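Protein-disulfide isomerase (Novosphingobium aromaticivorans, PDB 3GMF) is a thioredoxin-fold protein that probably acts as a disulfide isomerase, forming or rearranging disulfide bonds in other proteins. Local coordinates at residues A4-H8 and K152-E156; A15-L19 and I192-L196; L69-C73 and L140-L144. One frame throughout, in Å; residues are numbered along the deposited sequence. Where two conformers were deposited one is given.

Overall arrangement
From the N terminus, the turn at 4-8 opens contact 1 and leads into edge strand 7-10 of the thioredoxin-type sheet; 15-19 then opens contact 2 at the start of central strand 17-23. After strand 51-57 the chain enters a long run of helices, where contact 3 closes a loop of its own, by a disulfide between helices 62-73 and 137-144. Helix 147-164 closes contact 1, and C-terminal helix 185-196 closes contact 2. Contacts 1 and 2 therefore cross, and contact 3 is nested within both. Contacts 1 and 3 touch through Asn72, their centres about 14 Å apart; contact 2 lies at the far end, its centre about 32 Å from that of contact 3.

Contact 1 (A4-H8 and K152-E156); sequences ADGHH and KLAAE
A tight turn at the N-terminal end of an edge strand lies against one side of a helix. Ala4 to His7 form a type II beta turn, closed by the hydrogen bond from His7 N to Ala4 O (3.0 Å). Asp5 takes phi/psi -58/139 and Gly6 80/2, after which His7 and His8 are extended. Segment 152-156 is regular helix, with Glu156 N bonded to Lys152 O at 2.9 Å. The closest CA pair is Gly6 and Leu153, 5.6 Å apart.

Van der Waals packing makes most of the contact. Leu153 (m, t) places CD2 3.5 Å from Gly6 CA. Glu156, with chi1 t and chi2 near -96°, folds its chain against the turn, so that CG lies 3.5 Å from Asp5 O and 3.6 Å from His7 NE2. The third position of a type II turn has positive phi, which favours glycine; here a beta carbon would also clash with Glu156 OE1.

Polar groups contribute little directly. Asp5 OD2 and Lys152 NZ are 4.5 Å apart, too far for a salt bridge, although OD2 reaches Lys152 CE at 3.4 Å. The ring of His7 (chi1 m) is held by a hydrogen bond between its ND1 atom and Glu54.

The contact joins the thioredoxin-type sheet to the helix that leads the chain back into it from the helical region. Strand 51-57 pairs with 7-10 and touches Glu156 through Arg56 and Asn57, while helix 62-73 meets Leu153 through Met65, Ala68 and Asn72.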
ATOM      1  N   ALA A   4     -11.891   8.238   1.318  1.00 43.76           N
ATOM      2  CA  ALA A   4     -12.492   6.918   1.037  1.00 40.92           C
ATOM      3  C   ALA A   4     -11.574   5.719   1.355  1.00 36.50           C
ATOM      4  O   ALA A   4     -10.368   5.884   1.511  1.00 34.83           O
ATOM      5  CB  ALA A   4     -12.953   6.864  -0.414  1.00 42.01           C
ATOM      6  N   ASP A   5     -12.151   4.523   1.467  1.00 34.73           N
ATOM      7  CA  ASP A   5     -11.374   3.324   1.819  1.00 34.18           C
ATOM      8  C   ASP A   5     -10.247   3.067   0.814  1.00 28.87           C
ATOM      9  O   ASP A   5     -10.423   3.258  -0.385  1.00 31.38           O
ATOM     10  CB  ASP A   5     -12.266   2.089   1.925  1.00 40.60           C
ATOM     11  CG  ASP A   5     -13.318   2.226   3.005  1.00 43.32           C
ATOM     12  OD1 ASP A   5     -12.956   2.321   4.192  1.00 46.66           O
ATOM     13  OD2 ASP A   5     -14.506   2.263   2.658  1.00 56.95           O
ATOM     14  N   GLY A   6      -9.082   2.685   1.328  1.00 28.60           N
ATOM     15  CA  GLY A   6      -7.892   2.531   0.483  1.00 26.18           C
ATOM     16  C   GLY A   6      -7.186   3.835   0.154  1.00 29.55           C
ATOM     17  O   GLY A   6      -6.217   3.819  -0.608  1.00 25.90           O
ATOM     18  N   HIS A   7      -7.683   4.959   0.692  1.00 26.00           N
ATOM     19  CA  HIS A   7      -6.989   6.271   0.580  1.00 28.45           C
ATOM     20  C   HIS A   7      -6.579   6.711   1.969  1.00 29.78           C
ATOM     21  O   HIS A   7      -7.385   6.636   2.909  1.00 30.11           O
ATOM     22  CB  HIS A   7      -7.904   7.386   0.055  1.00 28.12           C
ATOM     23  CG  HIS A   7      -8.486   7.165  -1.308  1.00 28.86           C
ATOM     24  ND1 HIS A   7      -8.302   8.067  -2.335  1.00 36.40           N
ATOM     25  CD2 HIS A   7      -9.305   6.204  -1.795  1.00 36.35           C
ATOM     26  CE1 HIS A   7      -8.972   7.661  -3.399  1.00 40.44           C
ATOM     27  NE2 HIS A   7      -9.572   6.523  -3.105  1.00 34.00           N
ATOM     28  N   HIS A   8      -5.353   7.195   2.114  1.00 27.35           N
ATOM     29  CA  HIS A   8      -4.892   7.711   3.415  1.00 24.87           C
ATOM     30  C   HIS A   8      -4.046   8.949   3.236  1.00 27.78           C
ATOM     31  O   HIS A   8      -3.149   8.973   2.395  1.00 32.94           O
ATOM     32  CB  HIS A   8      -4.091   6.653   4.149  1.00 32.08           C
ATOM     33  CG  HIS A   8      -4.944   5.612   4.802  1.00 42.45           C
ATOM     34  ND1 HIS A   8      -5.360   4.476   4.146  1.00 37.73           N
ATOM     35  CD2 HIS A   8      -5.479   5.549   6.044  1.00 47.04           C
ATOM     36  CE1 HIS A   8      -6.111   3.753   4.955  1.00 35.39           C
ATOM     37  NE2 HIS A   8      -6.191   4.377   6.116  1.00 49.82           N
ATOM     38  N   LYS A 152     -14.413  -2.970  -1.254  1.00 22.20           N
ATOM     39  CA  LYS A 152     -14.193  -1.518  -1.342  0.50 26.03           C
ATOM     40  C   LYS A 152     -12.778  -1.207  -1.836  1.00 25.22           C
ATOM     41  O   LYS A 152     -12.574  -0.298  -2.653  1.00 24.39           O
ATOM     42  CB  LYS A 152     -14.454  -0.842   0.003  0.50 27.69           C
ATOM     43  CG  LYS A 152     -15.913  -0.902   0.450  0.50 35.01           C
ATOM     44  CD  LYS A 152     -16.811   0.058  -0.330  0.50 39.54           C
ATOM     45  CE  LYS A 152     -16.852   1.431   0.321  0.50 47.82           C
ATOM     46  NZ  LYS A 152     -17.752   2.358  -0.411  0.50 50.13           N
ATOM     47  N   LEU A 153     -11.812  -1.982  -1.355  1.00 23.94           N
ATOM     48  CA  LEU A 153     -10.440  -1.825  -1.831  1.00 21.29           C
ATOM     49  C   LEU A 153     -10.336  -2.238  -3.300  1.00 18.80           C
ATOM     50  O   LEU A 153      -9.615  -1.596  -4.060  1.00 20.63           O
ATOM     51  CB  LEU A 153      -9.461  -2.630  -0.987  1.00 22.29           C
ATOM     52  CG  LEU A 153      -9.322  -2.196   0.476  1.00 21.11           C
ATOM     53  CD1 LEU A 153      -8.497  -3.296   1.186  1.00 24.82           C
ATOM     54  CD2 LEU A 153      -8.688  -0.823   0.639  1.00 26.90           C
ATOM     55  N   ALA A 154     -11.051  -3.294  -3.693  1.00 18.86           N
ATOM     56  CA  ALA A 154     -11.141  -3.678  -5.108  1.00 21.44           C
ATOM     57  C   ALA A 154     -11.756  -2.548  -5.966  1.00 24.57           C
ATOM     58  O   ALA A 154     -11.263  -2.225  -7.047  1.00 21.54           O
ATOM     59  CB  ALA A 154     -11.946  -4.964  -5.261  1.00 20.34           C
ATOM     60  N   ALA A 155     -12.794  -1.908  -5.436  1.00 24.85           N
ATOM     61  CA  ALA A 155     -13.472  -0.821  -6.168  1.00 28.31           C
ATOM     62  C   ALA A 155     -12.549   0.394  -6.330  1.00 25.99           C
ATOM     63  O   ALA A 155     -12.503   1.037  -7.390  1.00 23.15           O
ATOM     64  CB  ALA A 155     -14.787  -0.434  -5.452  1.00 27.49           C
ATOM     65  N   GLU A 156     -11.824   0.710  -5.268  1.00 20.43           N
ATOM     66  CA  GLU A 156     -10.853   1.806  -5.285  1.00 19.76           C
ATOM     67  C   GLU A 156      -9.752   1.531  -6.334  1.00 22.16           C
ATOM     68  O   GLU A 156      -9.325   2.423  -7.079  1.00 19.74           O
ATOM     69  CB  GLU A 156     -10.293   1.955  -3.859  1.00 22.65           C
ATOM     70  CG  GLU A 156      -9.235   3.005  -3.701  1.00 30.49           C
ATOM     71  CD  GLU A 156      -7.863   2.390  -3.786  1.00 26.88           C
ATOM     72  OE1 GLU A 156      -7.625   1.343  -3.128  1.00 30.60           O
ATOM     73  OE2 GLU A 156      -7.033   2.952  -4.521  1.00 34.56           O
TER

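Contact 2 (A15-L19 and I192-L196); sequences AKLRL and ILARL
Leu17 and Arg195 lose the most surface here, followed by Ile192. Strand 17-19 and helix 192-196 run nearly antiparallel, at 163°, with axes 10.2 Å apart at closest approach; the nearest CA pairs are Leu17-Leu196 (7.5 Å) and Leu19-Ile192 (8.3 Å). Leu17, in the t, t rotamer, points toward the helix, and its CD1 lies 3.9 Å from both Ile192 O and Leu196 CD2. Arg195, with chi1 near -134°, between wells, and chi2 m, reaches back to the strand, laying one face of its guanidinium over Leu17 CG, with NH2 3.5 Å from Leu17 CB. Lys16 O sits at the guanidinium edge, near its plane, 3.0 Å from Arg195 NH1, which forms a salt bridge with Asp175. This is the packing of the C-terminal helix on a central strand of the thioredoxin fold; strand 171-174 alongside adds Ile174 to the same apolar layer. Ile192 (m, t) extends CD1 to 3.8 Å from CD2 of Leu19, whose rotamer is t, p, and also meets Leu41 and Met45 of helix 28-46, which shares this face of the sheet. Arg18, the alternate residue on the strand, points away from the helix.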
ATOM      1  N   ALA A  15      -2.891  21.769   2.187  1.00 42.45           N
ATOM      2  CA  ALA A  15      -1.568  22.025   1.585  1.00 45.51           C
ATOM      3  C   ALA A  15      -1.697  22.021   0.065  1.00 42.86           C
ATOM      4  O   ALA A  15      -2.430  21.186  -0.487  1.00 43.54           O
ATOM      5  CB  ALA A  15      -0.558  20.997   2.048  1.00 37.45           C
ATOM      6  N   LYS A  16      -1.024  22.966  -0.609  1.00 46.23           N
ATOM      7  CA  LYS A  16      -1.211  23.164  -2.055  0.50 45.97           C
ATOM      8  C   LYS A  16      -0.732  21.992  -2.920  1.00 39.49           C
ATOM      9  O   LYS A  16      -1.385  21.634  -3.893  1.00 38.95           O
ATOM     10  CB  LYS A  16      -0.607  24.495  -2.541  0.50 48.19           C
ATOM     11  CG  LYS A  16       0.855  24.760  -2.156  0.50 49.37           C
ATOM     12  CD  LYS A  16       1.641  25.456  -3.282  0.50 51.41           C
ATOM     13  CE  LYS A  16       1.225  26.913  -3.520  0.50 48.17           C
ATOM     14  NZ  LYS A  16       0.183  27.070  -4.584  0.50 40.93           N
ATOM     15  N   LEU A  17       0.406  21.396  -2.563  1.00 39.28           N
ATOM     16  CA  LEU A  17       0.909  20.258  -3.342  1.00 35.17           C
ATOM     17  C   LEU A  17       0.326  18.966  -2.778  1.00 30.05           C
ATOM     18  O   LEU A  17       0.620  18.570  -1.650  1.00 31.00           O
ATOM     19  CB  LEU A  17       2.448  20.198  -3.391  1.00 31.68           C
ATOM     20  CG  LEU A  17       3.109  19.345  -4.501  1.00 36.16           C
ATOM     21  CD1 LEU A  17       4.608  19.572  -4.538  1.00 36.04           C
ATOM     22  CD2 LEU A  17       2.869  17.841  -4.370  1.00 41.70           C
ATOM     23  N   ARG A  18      -0.476  18.294  -3.591  1.00 27.01           N
ATOM     24  CA  ARG A  18      -1.016  17.006  -3.196  1.00 27.55           C
ATOM     25  C   ARG A  18      -0.384  15.918  -4.066  1.00 26.41           C
ATOM     26  O   ARG A  18      -0.640  15.866  -5.275  1.00 28.57           O
ATOM     27  CB  ARG A  18      -2.532  17.010  -3.372  1.00 27.82           C
ATOM     28  CG  ARG A  18      -3.237  15.694  -3.036  1.00 34.13           C
ATOM     29  CD  ARG A  18      -3.204  15.382  -1.550  1.00 30.34           C
ATOM     30  NE  ARG A  18      -4.038  16.303  -0.765  1.00 34.71           N
ATOM     31  CZ  ARG A  18      -5.329  16.120  -0.483  1.00 39.18           C
ATOM     32  NH1 ARG A  18      -5.973  15.043  -0.913  1.00 36.96           N
ATOM     33  NH2 ARG A  18      -5.980  17.020   0.251  1.00 40.17           N
ATOM     34  N   LEU A  19       0.431  15.072  -3.435  1.00 25.17           N
ATOM     35  CA  LEU A  19       1.076  13.948  -4.116  1.00 19.83           C
ATOM     36  C   LEU A  19       0.223  12.708  -3.848  1.00 25.54           C
ATOM     37  O   LEU A  19       0.058  12.303  -2.698  1.00 26.37           O
ATOM     38  CB  LEU A  19       2.483  13.709  -3.546  1.00 22.82           C
ATOM     39  CG  LEU A  19       3.204  12.446  -4.046  1.00 22.13           C
ATOM     40  CD1 LEU A  19       3.445  12.484  -5.588  1.00 22.96           C
ATOM     41  CD2 LEU A  19       4.494  12.188  -3.281  1.00 24.72           C
ATOM     42  N   ILE A 192       8.690  16.952  -7.742  1.00 21.92           N
ATOM     43  CA  ILE A 192       8.205  17.509  -6.471  1.00 23.63           C
ATOM     44  C   ILE A 192       8.924  18.825  -6.151  1.00 26.78           C
ATOM     45  O   ILE A 192       8.278  19.837  -5.862  1.00 22.20           O
ATOM     46  CB  ILE A 192       8.355  16.511  -5.318  1.00 28.30           C
ATOM     47  CG1 ILE A 192       7.359  15.361  -5.525  1.00 28.45           C
ATOM     48  CG2 ILE A 192       8.160  17.204  -3.934  1.00 28.66           C
ATOM     49  CD1 ILE A 192       7.435  14.296  -4.506  1.00 38.18           C
ATOM     50  N   LEU A 193      10.250  18.812  -6.227  1.00 24.70           N
ATOM     51  CA  LEU A 193      11.042  20.028  -5.915  1.00 25.26           C
ATOM     52  C   LEU A 193      10.731  21.187  -6.875  1.00 25.65           C
ATOM     53  O   LEU A 193      10.679  22.340  -6.447  1.00 25.72           O
ATOM     54  CB  LEU A 193      12.536  19.702  -5.880  1.00 25.39           C
ATOM     55  CG  LEU A 193      12.973  18.679  -4.800  1.00 27.05           C
ATOM     56  CD1 LEU A 193      14.488  18.452  -4.826  1.00 27.44           C
ATOM     57  CD2 LEU A 193      12.508  19.043  -3.373  1.00 29.15           C
ATOM     58  N   ALA A 194      10.505  20.889  -8.159  1.00 24.28           N
ATOM     59  CA  ALA A 194      10.136  21.922  -9.146  1.00 24.94           C
ATOM     60  C   ALA A 194       8.855  22.658  -8.755  1.00 26.29           C
ATOM     61  O   ALA A 194       8.761  23.890  -8.897  1.00 27.32           O
ATOM     62  CB  ALA A 194       9.979  21.325 -10.531  1.00 25.98           C
ATOM     63  N   ARG A 195       7.879  21.889  -8.276  1.00 27.80           N
ATOM     64  CA  ARG A 195       6.581  22.403  -7.814  0.50 27.24           C
ATOM     65  C   ARG A 195       6.720  23.176  -6.500  1.00 28.23           C
ATOM     66  O   ARG A 195       6.117  24.240  -6.315  1.00 27.96           O
ATOM     67  CB  ARG A 195       5.618  21.227  -7.594  0.50 24.67           C
ATOM     68  CG  ARG A 195       4.196  21.350  -8.159  0.50 30.32           C
ATOM     69  CD  ARG A 195       3.575  22.733  -8.036  0.50 33.69           C
ATOM     70  NE  ARG A 195       2.225  22.663  -7.482  0.50 34.29           N
ATOM     71  CZ  ARG A 195       1.936  22.811  -6.193  0.50 27.47           C
ATOM     72  NH1 ARG A 195       0.682  22.731  -5.790  0.50 38.81           N
ATOM     73  NH2 ARG A 195       2.895  23.055  -5.306  0.50 45.27           N
ATOM     74  N   LEU A 196       7.512  22.634  -5.575  1.00 28.81           N
ATOM     75  CA  LEU A 196       7.689  23.298  -4.283  1.00 26.24           C
ATOM     76  C   LEU A 196       8.409  24.642  -4.458  1.00 28.56           C
ATOM     77  O   LEU A 196       8.125  25.594  -3.740  1.00 31.77           O
ATOM     78  CB  LEU A 196       8.501  22.439  -3.315  1.00 29.87           C
ATOM     79  CG  LEU A 196       7.851  21.189  -2.727  1.00 27.73           C
ATOM     80  CD1 LEU A 196       8.860  20.414  -1.891  1.00 26.82           C
ATOM     81  CD2 LEU A 196       6.604  21.554  -1.902  1.00 32.35           C
TER

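Contact 3 (L69-C73 and L140-L144); sequences LITNC and LDRCL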
ATOM      1  N   LEU A  69      -5.904  -5.533   3.670  1.00 19.63           N
ATOM      2  CA  LEU A  69      -6.949  -5.700   4.692  1.00 20.33           C
ATOM      3  C   LEU A  69      -6.406  -5.353   6.065  1.00 25.65           C
ATOM      4  O   LEU A  69      -7.061  -4.617   6.810  1.00 30.12           O
ATOM      5  CB  LEU A  69      -7.553  -7.107   4.674  1.00 22.52           C
ATOM      6  CG  LEU A  69      -8.448  -7.373   3.461  1.00 24.19           C
ATOM      7  CD1 LEU A  69      -8.563  -8.898   3.263  1.00 23.42           C
ATOM      8  CD2 LEU A  69      -9.819  -6.649   3.566  1.00 25.60           C
ATOM      9  N   ILE A  70      -5.197  -5.813   6.368  1.00 23.62           N
ATOM     10  CA  ILE A  70      -4.566  -5.571   7.668  1.00 26.49           C
ATOM     11  C   ILE A  70      -4.326  -4.076   7.870  1.00 30.40           C
ATOM     12  O   ILE A  70      -4.818  -3.501   8.847  1.00 26.99           O
ATOM     13  CB  ILE A  70      -3.267  -6.374   7.859  1.00 23.62           C
ATOM     14  CG1 ILE A  70      -3.511  -7.887   7.672  1.00 25.52           C
ATOM     15  CG2 ILE A  70      -2.647  -6.093   9.233  1.00 28.64           C
ATOM     16  CD1 ILE A  70      -2.223  -8.719   7.572  1.00 27.39           C
ATOM     17  N   THR A  71      -3.618  -3.436   6.933  1.00 25.24           N
ATOM     18  CA  THR A  71      -3.289  -2.001   7.096  1.00 25.38           C
ATOM     19  C   THR A  71      -4.539  -1.094   7.112  1.00 25.44           C
ATOM     20  O   THR A  71      -4.552  -0.053   7.786  1.00 31.81           O
ATOM     21  CB  THR A  71      -2.248  -1.518   6.046  1.00 24.59           C
ATOM     22  OG1 THR A  71      -2.849  -1.536   4.742  1.00 24.99           O
ATOM     23  CG2 THR A  71      -1.010  -2.421   6.051  1.00 24.92           C
ATOM     24  N   ASN A  72      -5.604  -1.510   6.428  1.00 26.13           N
ATOM     25  CA  ASN A  72      -6.841  -0.726   6.415  1.00 24.43           C
ATOM     26  C   ASN A  72      -7.807  -0.995   7.573  1.00 32.34           C
ATOM     27  O   ASN A  72      -8.804  -0.273   7.695  1.00 29.92           O
ATOM     28  CB  ASN A  72      -7.569  -0.843   5.072  1.00 22.99           C
ATOM     29  CG  ASN A  72      -6.871  -0.063   3.965  1.00 27.45           C
ATOM     30  OD1 ASN A  72      -7.238   1.078   3.672  1.00 27.04           O
ATOM     31  ND2 ASN A  72      -5.853  -0.677   3.353  1.00 27.20           N
ATOM     32  N   CYS A  73      -7.483  -1.958   8.415  1.00 34.50           N
ATOM     33  CA  CYS A  73      -8.401  -2.312   9.535  0.50 40.12           C
ATOM     34  C   CYS A  73      -7.992  -1.589  10.791  1.00 42.67           C
ATOM     35  O   CYS A  73      -8.800  -1.497  11.673  1.00 42.55           O
ATOM     36  CB  CYS A  73      -8.538  -3.833   9.765  0.50 39.41           C
ATOM     37  SG  CYS A  73      -7.206  -4.682  10.687  0.50 49.95           S
ATOM     38  N   LEU A 140      -6.769 -10.180  14.218  1.00 35.61           N
ATOM     39  CA  LEU A 140      -6.352 -10.428  12.824  1.00 35.81           C
ATOM     40  C   LEU A 140      -7.386 -11.258  12.051  1.00 37.84           C
ATOM     41  O   LEU A 140      -7.675 -10.952  10.890  1.00 36.23           O
ATOM     42  CB  LEU A 140      -4.932 -11.027  12.736  1.00 34.36           C
ATOM     43  CG  LEU A 140      -4.335 -11.310  11.339  1.00 31.07           C
ATOM     44  CD1 LEU A 140      -4.401 -10.092  10.425  1.00 43.96           C
ATOM     45  CD2 LEU A 140      -2.910 -11.793  11.425  1.00 33.27           C
ATOM     46  N   ASP A 141      -7.974 -12.264  12.702  1.00 37.16           N
ATOM     47  CA  ASP A 141      -9.064 -13.057  12.099  1.00 44.33           C
ATOM     48  C   ASP A 141     -10.235 -12.204  11.597  1.00 43.34           C
ATOM     49  O   ASP A 141     -10.726 -12.431  10.487  1.00 42.68           O
ATOM     50  CB  ASP A 141      -9.621 -14.097  13.086  1.00 49.49           C
ATOM     51  CG  ASP A 141      -8.694 -15.281  13.291  1.00 56.83           C
ATOM     52  OD1 ASP A 141      -7.841 -15.550  12.417  1.00 52.75           O
ATOM     53  OD2 ASP A 141      -8.829 -15.947  14.340  1.00 67.98           O
ATOM     54  N   ARG A 142     -10.673 -11.251  12.425  1.00 41.54           N
ATOM     55  CA  ARG A 142     -11.773 -10.346  12.094  1.00 46.44           C
ATOM     56  C   ARG A 142     -11.394  -9.494  10.890  1.00 49.33           C
ATOM     57  O   ARG A 142     -12.190  -9.339   9.956  1.00 49.26           O
ATOM     58  CB  ARG A 142     -12.115  -9.429  13.274  1.00 48.68           C
ATOM     59  CG  ARG A 142     -12.879 -10.095  14.406  1.00 48.78           C
ATOM     60  CD  ARG A 142     -13.509  -9.058  15.348  1.00 56.20           C
ATOM     61  NE  ARG A 142     -12.590  -7.984  15.747  1.00 62.39           N
ATOM     62  CZ  ARG A 142     -11.739  -8.041  16.774  1.00 63.26           C
ATOM     63  NH1 ARG A 142     -11.654  -9.129  17.536  1.00 60.99           N
ATOM     64  NH2 ARG A 142     -10.959  -7.001  17.040  1.00 61.65           N
ATOM     65  N   CYS A 143     -10.175  -8.966  10.908  1.00 47.08           N
ATOM     66  CA  CYS A 143      -9.629  -8.149   9.821  0.50 43.66           C
ATOM     67  C   CYS A 143      -9.621  -8.953   8.502  1.00 41.24           C
ATOM     68  O   CYS A 143     -10.073  -8.465   7.467  1.00 39.41           O
ATOM     69  CB  CYS A 143      -8.219  -7.587  10.133  0.50 46.02           C
ATOM     70  SG  CYS A 143      -8.099  -6.346  11.474  0.50 49.31           S
ATOM     71  N   LEU A 144      -9.079 -10.167   8.555  1.00 35.94           N
ATOM     72  CA  LEU A 144      -8.985 -11.007   7.349  1.00 34.40           C
ATOM     73  C   LEU A 144     -10.312 -11.507   6.789  1.00 34.01           C
ATOM     74  O   LEU A 144     -10.359 -11.965   5.640  1.00 36.48           O
ATOM     75  CB  LEU A 144      -8.093 -12.223   7.588  1.00 35.38           C
ATOM     76  CG  LEU A 144      -6.638 -11.985   7.983  1.00 37.97           C
ATOM     77  CD1 LEU A 144      -5.994 -13.332   8.174  1.00 38.54           C
ATOM     78  CD2 LEU A 144      -5.884 -11.129   6.955  1.00 34.91           C
TER
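The helical region that follows strand 51-57 is inserted into the thioredoxin-type fold, probably much as in DsbA-like proteins; in this structure a disulfide, Cys73-Cys143, staples two of its helices. The short segments cross at 108°, their axes 9.2 Å apart. Leu69, at the first position, points toward the partner helix and brings CB to 4.0 Å from Cys143 O and CD1 to 4.3 Å from Leu144 O; Phe113 and Leu149 pack around it. Next, Ile70 makes the apolar contacts between side chains: its CG1 lies 3.6 Å from Leu140 CD1 and 4.1 Å from Leu144 CD2, with Phe86 and Met130 close by. Thr71 and Asn72 turn to other neighbours, hydrogen-bonding through Thr71 OG1 to Tyr25 OH and through Asn72 ND2 to Asn57 OD1. At Cys73 the covalent link is made, joining residues 70 positions apart, with Cys73 CA 6.0 Å from Cys143 CA. Cys73 has chi1 of 80° and Cys143 -67°, and the bond of 2.0 Å between Cys73 SG and Cys143 SG has a chi3 of 79°, a right-handed disulfide.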